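Local coordinates for galactose-1-phosphate uridylyltransferase (Pyrobaculum aerophilum str. IM2, PDB 6K9Z), which probably transfers uridylyl groups between UDP-glucose and hexose 1-phosphates such as galactose 1-phosphate, as a zinc-binding member of the type 1 family, at residues I3-D6 and E11-L14; V80-Q85 and K100-A105; K178-L183 and N189-V194. The protein carries 1 engineered substitution. All coordinates share one frame; numbering follows the deposited sequence.

Contact 1: residues I3-D6 and E11-L14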
loop_
_atom_site.group_PDB
_atom_site.type_symbol
_atom_site.label_atom_id
_atom_site.label_comp_id
_atom_site.label_asym_id
_atom_site.label_seq_id
_atom_site.Cartn_x
_atom_site.Cartn_y
_atom_site.Cartn_z
ATOM N N ILE A 3 -6.290 14.188 12.112
ATOM C CA ILE A 3 -6.305 12.793 11.587
ATOM C C ILE A 3 -7.713 12.524 11.049
ATOM O O ILE A 3 -8.657 12.505 11.860
ATOM C CB ILE A 3 -5.899 11.771 12.667
ATOM C CG1 ILE A 3 -4.469 12.001 13.158
ATOM C CG2 ILE A 3 -6.094 10.353 12.153
ATOM C CD1 ILE A 3 -4.009 11.019 14.209
ATOM N N ARG A 4 -7.847 12.393 9.725
ATOM C CA ARG A 4 -9.154 12.073 9.120
ATOM C C ARG A 4 -9.314 10.569 9.005
ATOM O O ARG A 4 -8.314 9.833 8.945
ATOM C CB ARG A 4 -9.299 12.815 7.781
ATOM C CG ARG A 4 -9.074 14.311 7.855
ATOM C CD ARG A 4 -9.400 14.968 6.541
ATOM N NE ARG A 4 -9.200 16.377 6.614
ATOM C CZ ARG A 4 -9.555 17.243 5.682
ATOM N NH1 ARG A 4 -10.193 16.835 4.590
ATOM N NH2 ARG A 4 -9.302 18.524 5.848
ATOM N N LYS A 5 -10.559 10.092 8.964
ATOM C CA LYS A 5 -10.826 8.646 8.862
ATOM C C LYS A 5 -11.647 8.370 7.607
ATOM O O LYS A 5 -12.619 9.072 7.337
ATOM C CB LYS A 5 -11.491 8.136 10.132
ATOM C CG LYS A 5 -11.729 6.663 10.175
ATOM C CD LYS A 5 -12.243 6.304 11.536
ATOM C CE LYS A 5 -12.823 4.925 11.598
ATOM N NZ LYS A 5 -13.112 4.587 13.002
ATOM N N ASP A 6 -11.181 7.391 6.844
ATOM C CA ASP A 6 -11.909 6.892 5.645
ATOM C C ASP A 6 -13.135 6.134 6.148
ATOM O O ASP A 6 -13.017 5.171 6.887
ATOM C CB ASP A 6 -10.974 6.046 4.779
ATOM C CG ASP A 6 -11.611 5.530 3.508
ATOM O OD1 ASP A 6 -12.780 5.121 3.576
ATOM O OD2 ASP A 6 -10.909 5.580 2.465
ATOM N N GLU A 11 -9.336 3.527 7.454
ATOM C CA GLU A 11 -7.948 3.992 7.443
ATOM C C GLU A 11 -7.891 5.434 7.936
ATOM O O GLU A 11 -8.821 6.205 7.715
ATOM C CB GLU A 11 -7.357 3.855 6.048
ATOM C CG GLU A 11 -7.243 2.401 5.665
ATOM C CD GLU A 11 -7.057 2.180 4.171
ATOM O OE1 GLU A 11 -7.789 2.808 3.404
ATOM O OE2 GLU A 11 -6.232 1.338 3.818
ATOM N N TYR A 12 -6.746 5.800 8.500
ATOM C CA TYR A 12 -6.484 7.163 8.985
ATOM C C TYR A 12 -5.592 7.894 8.028
ATOM O O TYR A 12 -4.626 7.347 7.517
ATOM C CB TYR A 12 -5.826 7.128 10.370
ATOM C CG TYR A 12 -6.713 6.502 11.405
ATOM C CD1 TYR A 12 -7.890 7.092 11.866
ATOM C CD2 TYR A 12 -6.378 5.270 11.889
ATOM C CE1 TYR A 12 -8.708 6.454 12.777
ATOM C CE2 TYR A 12 -7.138 4.644 12.855
ATOM C CZ TYR A 12 -8.318 5.222 13.271
ATOM O OH TYR A 12 -8.947 4.469 14.189
ATOM N N ILE A 13 -5.866 9.186 7.849
ATOM C CA ILE A 13 -4.973 10.083 7.095
ATOM C C ILE A 13 -4.495 11.178 8.061
ATOM O O ILE A 13 -5.339 11.938 8.598
ATOM C CB ILE A 13 -5.669 10.662 5.847
ATOM C CG1 ILE A 13 -6.361 9.540 5.043
ATOM C CG2 ILE A 13 -4.688 11.433 4.986
ATOM C CD1 ILE A 13 -7.799 9.269 5.446
ATOM N N LEU A 14 -3.179 11.341 8.133
ATOM C CA LEU A 14 -2.531 12.416 8.928
ATOM C C LEU A 14 -2.406 13.613 8.006
ATOM O O LEU A 14 -1.507 13.658 7.126
ATOM C CB LEU A 14 -1.187 11.935 9.509
ATOM C CG LEU A 14 -1.144 10.518 10.073
ATOM C CD1 LEU A 14 0.266 10.121 10.517
ATOM C CD2 LEU A 14 -2.124 10.284 11.198
#
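Arg4 and Ile13 face each other as a hydrogen-bonded antiparallel pair. Arg4 N gives its hydrogen to Ile13 O at 2.8 Å, and Ile13 N returns one to Arg4 O at 2.8 Å. Two residues on, Asp6 N reaches Glu11 O in a nearly straight bond, 173° at the hydrogen, which carries the pairing to the mouth of the turn. Ile3 with Leu14 and Lys5 with Tyr12 are the non-hydrogen-bonded pairs, and their four side chains share one face of the sheet. There Ile3 CG1 lies against Leu14 CD2 at 3.5 Å, the two side chains next to each other and pointing the same way. The other branch, Ile3 CG2, stands anti to the backbone N (CG1 at chi1 -62°), which sets it 3.7 Å from Tyr12 CB. Lys5 runs extended beside the Tyr12 ring, its CD 3.7 Å from CE1 of Tyr12.

This is a beta hairpin, strands 2-5 and 12-15, and strand 2-5 pairs on its other side with strand 70-71. The 12-14 edge meets a parallel strand of the second subunit, so the sheet continues through the dimer interface. On the face that carries Arg4 and Ile13, CD1 of Ile13 folds back to 3.6 Å from Arg4 O. The acids at the turn end approach each other, Asp6 OD2 to Glu11 OE1 at 4.3 Å, a proximity probably eased by Lys199 and Arg152 of the second subunit, which pair with Asp6 and Glu11 respectively. Arg4 NE pairs with Glu2 of its own chain and NH1 with Glu299 of the second subunit, while Thr9 holds Glu11 OE1 from within the turn.

Contact 2: residues V80-Q85 and K100-A105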
loop_
_atom_site.group_PDB
_atom_site.type_symbol
_atom_site.label_atom_id
_atom_site.label_comp_id
_atom_site.label_asym_id
_atom_site.label_seq_id
_atom_site.Cartn_x
_atom_site.Cartn_y
_atom_site.Cartn_z
ATOM N N VAL A 80 15.049 8.748 14.583
ATOM C CA VAL A 80 16.115 7.974 15.269
ATOM C C VAL A 80 17.359 8.120 14.376
ATOM O O VAL A 80 17.391 7.447 13.309
ATOM C CB VAL A 80 15.711 6.506 15.420
ATOM C CG1 VAL A 80 16.824 5.669 16.071
ATOM C CG2 VAL A 80 14.372 6.362 16.165
ATOM N N VAL A 81 18.319 8.922 14.807
ATOM C CA VAL A 81 19.622 9.051 14.114
ATOM C C VAL A 81 20.456 7.894 14.631
ATOM O O VAL A 81 20.847 7.907 15.819
ATOM C CB VAL A 81 20.276 10.420 14.298
ATOM C CG1 VAL A 81 21.462 10.593 13.365
ATOM C CG2 VAL A 81 19.297 11.557 14.148
ATOM N N GLU A 82 20.748 6.958 13.744
ATOM C CA GLU A 82 21.234 5.605 14.071
ATOM C C GLU A 82 22.737 5.552 14.367
ATOM O O GLU A 82 23.153 4.545 14.915
ATOM C CB GLU A 82 20.867 4.680 12.932
ATOM C CG GLU A 82 19.375 4.424 12.874
ATOM C CD GLU A 82 18.971 3.681 11.601
ATOM O OE1 GLU A 82 19.854 3.537 10.722
ATOM O OE2 GLU A 82 17.855 3.117 11.579
ATOM N N THR A 83 23.489 6.571 13.959
ATOM C CA THR A 83 24.972 6.644 14.077
ATOM C C THR A 83 25.352 8.084 13.812
ATOM O O THR A 83 24.671 8.743 13.030
ATOM C CB THR A 83 25.667 5.730 13.051
ATOM O OG1 THR A 83 27.063 5.986 13.059
ATOM C CG2 THR A 83 25.161 5.970 11.633
ATOM N N PRO A 84 26.432 8.607 14.427
ATOM C CA PRO A 84 26.970 9.914 14.073
ATOM C C PRO A 84 27.644 9.920 12.679
ATOM O O PRO A 84 27.797 10.958 12.116
ATOM C CB PRO A 84 27.957 10.187 15.245
ATOM C CG PRO A 84 28.355 8.834 15.778
ATOM C CD PRO A 84 27.162 7.955 15.535
ATOM N N GLN A 85 27.974 8.731 12.160
ATOM C CA GLN A 85 28.682 8.605 10.856
ATOM C C GLN A 85 27.691 8.698 9.690
ATOM O O GLN A 85 26.779 7.860 9.613
ATOM C CB GLN A 85 29.429 7.271 10.791
ATOM C CG GLN A 85 30.633 7.195 11.717
ATOM C CD GLN A 85 31.364 5.881 11.596
ATOM O OE1 GLN A 85 32.497 5.735 12.045
ATOM N NE2 GLN A 85 30.718 4.906 10.979
ATOM N N LYS A 100 22.605 -2.687 18.683
ATOM C CA LYS A 100 22.056 -2.920 20.041
ATOM C C LYS A 100 21.738 -1.563 20.727
ATOM O O LYS A 100 20.637 -1.418 21.313
ATOM C CB LYS A 100 22.990 -3.844 20.826
ATOM C CG LYS A 100 22.484 -4.196 22.204
ATOM C CD LYS A 100 23.467 -5.105 22.982
ATOM C CE LYS A 100 23.027 -5.487 24.390
ATOM N NZ LYS A 100 21.542 -5.399 24.558
ATOM N N LYS A 101 22.614 -0.570 20.612
ATOM C CA LYS A 101 22.384 0.759 21.243
ATOM C C LYS A 101 21.156 1.396 20.576
ATOM O O LYS A 101 20.388 2.063 21.283
ATOM C CB LYS A 101 23.599 1.675 21.099
ATOM C CG LYS A 101 24.805 1.288 21.931
ATOM C CD LYS A 101 26.004 2.166 21.619
ATOM C CE LYS A 101 27.268 1.596 22.209
ATOM N NZ LYS A 101 28.386 2.565 22.101
ATOM N N ILE A 102 20.972 1.230 19.266
ATOM C CA ILE A 102 19.784 1.823 18.574
ATOM C C ILE A 102 18.500 1.205 19.157
ATOM O O ILE A 102 17.582 1.960 19.556
ATOM C CB ILE A 102 19.810 1.618 17.048
ATOM C CG1 ILE A 102 21.015 2.306 16.404
ATOM C CG2 ILE A 102 18.510 2.043 16.442
ATOM C CD1 ILE A 102 21.325 1.758 15.026
ATOM N N LEU A 103 18.454 -0.125 19.232
ATOM C CA LEU A 103 17.259 -0.863 19.753
ATOM C C LEU A 103 16.992 -0.470 21.207
ATOM O O LEU A 103 15.839 -0.224 21.526
ATOM C CB LEU A 103 17.463 -2.364 19.572
ATOM C CG LEU A 103 17.577 -2.775 18.101
ATOM C CD1 LEU A 103 18.129 -4.198 17.953
ATOM C CD2 LEU A 103 16.261 -2.661 17.373
ATOM N N THR A 104 18.032 -0.344 22.030
ATOM C CA THR A 104 17.927 0.034 23.446
ATOM C C THR A 104 17.327 1.425 23.551
ATOM O O THR A 104 16.428 1.587 24.403
ATOM C CB THR A 104 19.271 -0.053 24.164
ATOM O OG1 THR A 104 19.695 -1.422 24.083
ATOM C CG2 THR A 104 19.122 0.346 25.611
ATOM N N ALA A 105 17.798 2.371 22.734
ATOM C CA ALA A 105 17.294 3.761 22.778
ATOM C C ALA A 105 15.808 3.779 22.349
ATOM O O ALA A 105 15.004 4.557 22.936
ATOM C CB ALA A 105 18.111 4.667 21.913
#
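One isoleucine carries the whole helix side of this contact: Ile102 touches both Val80 and Glu82, and the latter is met along its backbone and the aliphatic base of an acidic side chain. With CG1 anti to its carbonyl carbon (chi1 -62°), Ile102 sends CD1 to 3.3 Å from Glu82 O and 3.6 Å from Glu82 CB. Its second branch, CG2, turns to the end of strand 76-81 and meets Val80 CG1 at 4.0 Å. Helix 96-114 is thereby packed on the end of that strand and the loop that follows it, in the HIT-clan N-terminal half of the protein. Replacing Ile102 by an alanine would probably open a gap between helix and strand and take from Val80 CG1 and the Glu82 methylenes the apolar branches that meet them from the helix.

The polar ends of Glu82 are held by other residues: Arg126 forms a salt bridge with OE1, Ser141 bonds OE2, and Gln98 donates to the backbone O. Phe140, the engineered residue at the predicted nucleophile position, has its side chain about 5 Å from that of Glu82. The chemistry is thus divided, with Ile102 supplying only apolar cover while Arg126, Ser141 and Gln98 satisfy the oxygens of Glu82.

Contact 3: residues K178-L183 and N189-V194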
loop_
_atom_site.group_PDB
_atom_site.type_symbol
_atom_site.label_atom_id
_atom_site.label_comp_id
_atom_site.label_asym_id
_atom_site.label_seq_id
_atom_site.Cartn_x
_atom_site.Cartn_y
_atom_site.Cartn_z
ATOM N N LYS A 178 6.562 -23.830 13.440
ATOM C CA LYS A 178 6.498 -24.589 12.158
ATOM C C LYS A 178 7.567 -24.189 11.129
ATOM O O LYS A 178 8.013 -25.075 10.380
ATOM C CB LYS A 178 5.098 -24.492 11.546
ATOM C CG LYS A 178 3.998 -25.206 12.317
ATOM C CD LYS A 178 2.766 -25.475 11.484
ATOM C CE LYS A 178 1.702 -26.251 12.230
ATOM N NZ LYS A 178 2.116 -27.653 12.469
ATOM N N GLU A 179 7.935 -22.908 11.058
ATOM C CA GLU A 179 8.832 -22.457 9.961
ATOM C C GLU A 179 10.159 -23.224 9.949
ATOM O O GLU A 179 10.849 -23.227 10.972
ATOM C CB GLU A 179 9.055 -20.949 10.059
ATOM C CG GLU A 179 7.832 -20.150 9.660
ATOM C CD GLU A 179 7.465 -20.293 8.194
ATOM O OE1 GLU A 179 6.266 -20.292 7.881
ATOM O OE2 GLU A 179 8.385 -20.406 7.375
ATOM N N GLU A 180 10.441 -23.870 8.815
ATOM C CA GLU A 180 11.715 -24.596 8.571
ATOM C C GLU A 180 12.169 -24.362 7.124
ATOM O O GLU A 180 13.285 -23.869 6.926
ATOM C CB GLU A 180 11.576 -26.077 8.926
ATOM C CG GLU A 180 11.612 -26.333 10.421
ATOM C CD GLU A 180 12.813 -25.754 11.151
ATOM O OE1 GLU A 180 13.905 -25.716 10.555
ATOM O OE2 GLU A 180 12.653 -25.354 12.316
ATOM N N LYS A 181 11.301 -24.693 6.164
ATOM C CA LYS A 181 11.603 -24.608 4.708
ATOM C C LYS A 181 11.922 -23.169 4.290
ATOM O O LYS A 181 12.816 -22.987 3.451
ATOM C CB LYS A 181 10.407 -25.120 3.900
ATOM C CG LYS A 181 10.641 -25.253 2.402
ATOM C CD LYS A 181 9.373 -25.483 1.610
ATOM C CE LYS A 181 8.296 -26.215 2.380
ATOM N NZ LYS A 181 7.747 -27.355 1.608
ATOM N N ARG A 182 11.196 -22.195 4.839
ATOM C CA ARG A 182 11.410 -20.772 4.469
ATOM C C ARG A 182 12.276 -20.059 5.515
ATOM O O ARG A 182 12.357 -18.824 5.448
ATOM C CB ARG A 182 10.066 -20.068 4.260
ATOM C CG ARG A 182 9.400 -20.395 2.932
ATOM C CD ARG A 182 8.011 -19.798 2.822
ATOM N NE ARG A 182 7.233 -20.128 4.000
ATOM C CZ ARG A 182 6.421 -21.168 4.099
ATOM N NH1 ARG A 182 6.254 -21.979 3.072
ATOM N NH2 ARG A 182 5.769 -21.383 5.225
ATOM N N LEU A 183 12.879 -20.795 6.455
ATOM C CA LEU A 183 13.692 -20.098 7.479
ATOM C C LEU A 183 14.935 -19.581 6.761
ATOM O O LEU A 183 15.529 -20.376 6.020
ATOM C CB LEU A 183 14.044 -21.108 8.579
ATOM C CG LEU A 183 14.697 -20.551 9.845
ATOM C CD1 LEU A 183 13.828 -19.518 10.556
ATOM C CD2 LEU A 183 14.956 -21.684 10.828
ATOM N N ASN A 189 17.302 -16.593 20.089
ATOM C CA ASN A 189 16.111 -15.829 20.551
ATOM C C ASN A 189 15.196 -15.428 19.387
ATOM O O ASN A 189 14.073 -14.942 19.702
ATOM C CB ASN A 189 16.483 -14.638 21.420
ATOM C CG ASN A 189 16.842 -15.083 22.829
ATOM O OD1 ASN A 189 15.983 -15.665 23.480
ATOM N ND2 ASN A 189 18.057 -14.835 23.318
ATOM N N TRP A 190 15.636 -15.581 18.143
ATOM C CA TRP A 190 14.914 -15.030 16.948
ATOM C C TRP A 190 14.914 -16.025 15.785
ATOM O O TRP A 190 15.856 -16.821 15.640
ATOM C CB TRP A 190 15.478 -13.686 16.527
ATOM C CG TRP A 190 15.362 -12.678 17.624
ATOM C CD1 TRP A 190 16.254 -12.486 18.639
ATOM C CD2 TRP A 190 14.283 -11.750 17.846
ATOM N NE1 TRP A 190 15.795 -11.527 19.492
ATOM C CE2 TRP A 190 14.614 -11.024 19.018
ATOM C CE3 TRP A 190 13.177 -11.337 17.086
ATOM C CZ2 TRP A 190 13.796 -10.007 19.510
ATOM C CZ3 TRP A 190 12.353 -10.357 17.593
ATOM C CH2 TRP A 190 12.667 -9.702 18.784
ATOM N N LYS A 191 13.804 -16.034 15.041
ATOM C CA LYS A 191 13.700 -16.732 13.756
ATOM C C LYS A 191 13.331 -15.681 12.700
ATOM O O LYS A 191 12.359 -14.914 12.912
ATOM C CB LYS A 191 12.552 -17.742 13.795
ATOM C CG LYS A 191 12.858 -19.060 14.388
ATOM C CD LYS A 191 11.869 -20.108 13.744
ATOM C CE LYS A 191 12.216 -21.505 14.114
ATOM N NZ LYS A 191 11.244 -22.459 13.547
ATOM N N ALA A 192 14.041 -15.695 11.590
ATOM C CA ALA A 192 13.756 -14.884 10.392
ATOM C C ALA A 192 13.376 -15.828 9.247
ATOM O O ALA A 192 14.136 -16.751 8.970
ATOM C CB ALA A 192 15.025 -14.146 10.057
ATOM N N PHE A 193 12.218 -15.639 8.645
ATOM C CA PHE A 193 11.675 -16.565 7.626
ATOM C C PHE A 193 10.924 -15.732 6.599
ATOM O O PHE A 193 10.421 -14.639 6.912
ATOM C CB PHE A 193 10.826 -17.678 8.261
ATOM C CG PHE A 193 9.633 -17.177 9.033
ATOM C CD1 PHE A 193 8.423 -16.964 8.404
ATOM C CD2 PHE A 193 9.731 -16.879 10.391
ATOM C CE1 PHE A 193 7.328 -16.507 9.110
ATOM C CE2 PHE A 193 8.634 -16.374 11.076
ATOM C CZ PHE A 193 7.426 -16.230 10.441
ATOM N N VAL A 194 10.810 -16.272 5.393
ATOM C CA VAL A 194 9.880 -15.721 4.392
ATOM C C VAL A 194 8.508 -16.276 4.752
ATOM O O VAL A 194 8.325 -17.503 4.818
ATOM C CB VAL A 194 10.293 -16.070 2.959
ATOM C CG1 VAL A 194 9.255 -15.555 2.001
ATOM C CG2 VAL A 194 11.667 -15.494 2.629
#
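Lys191 and Glu179 make the shortest polar link here, the ammonium NZ donating to the backbone O of Glu179 at 2.7 Å, in the plane of that carbonyl. The lysine chain, extended beyond CG, reaches across to the 178-183 segment and brings NZ there. The same NZ also forms a weak salt bridge with Glu180 OE2 at 3.4 Å, and Val176 O is a further acceptor for it. At the other end Val194 N bonds to Arg182 O at 3.0 Å, and Arg182 NE returns a weak, bent bond (125° at the hydrogen) to Val194 O, which lies at the edge of the guanidinium. Arg182 NH2 holds Glu179 OE1 on its syn side at 2.9 Å, a salt bridge within 178-183 that ties down the carboxylate. Glu65 of the second subunit and Glu299 of the same chain take Arg182 NH1, so three carboxylates share the NH1 and NH2 groups.

The 178-183 segment leaves helix 171-178, makes a type I turn from Glu180 to Leu183 and enters strand 183-186, which forms a hairpin with strand 190-193 at the margin of the large antiparallel sheet, in the C-terminal HIT-clan half. Leu183 and Phe193 form a non-hydrogen-bonded pair at the open end of the hairpin, where the type I turn leads into the strand.

Among the aromatic and apolar contacts, Glu179 covers one face of Phe193. Its CG sits 3.5 Å from the ring centroid, a CH-pi contact, and its carboxylate lies 15° from parallel to the ring. Phe193 reaches this position with CG between the backbone N and the carbonyl carbon (chi1 60°). The Leu183 side chain crosses that of Lys191 at about a right angle, its CD1 3.8 Å from Lys191 CD and 4.2 Å from Phe193 CB.

How the contacts relate
From the N terminus, contact 1 comes first, closing the short turn between strands 2-5 and 12-15 and building a hairpin at the dimer interface. Contact 2 follows, closing the connection from strand 76-81 to helix 96-114 within the same N-terminal half. Contact 3 belongs to the C-terminal half and closes the hairpin of strands 183-186 and 190-193. The three come in series, with none nested or crossing. Contacts 2 and 3 both reach the large antiparallel sheet, their nearest atoms about 7 Å apart, whereas contact 1 sits in a separate small sheet that runs on into the second subunit. Contacts 1 and 3, on opposite sides of the chain's centre, both touch the second subunit.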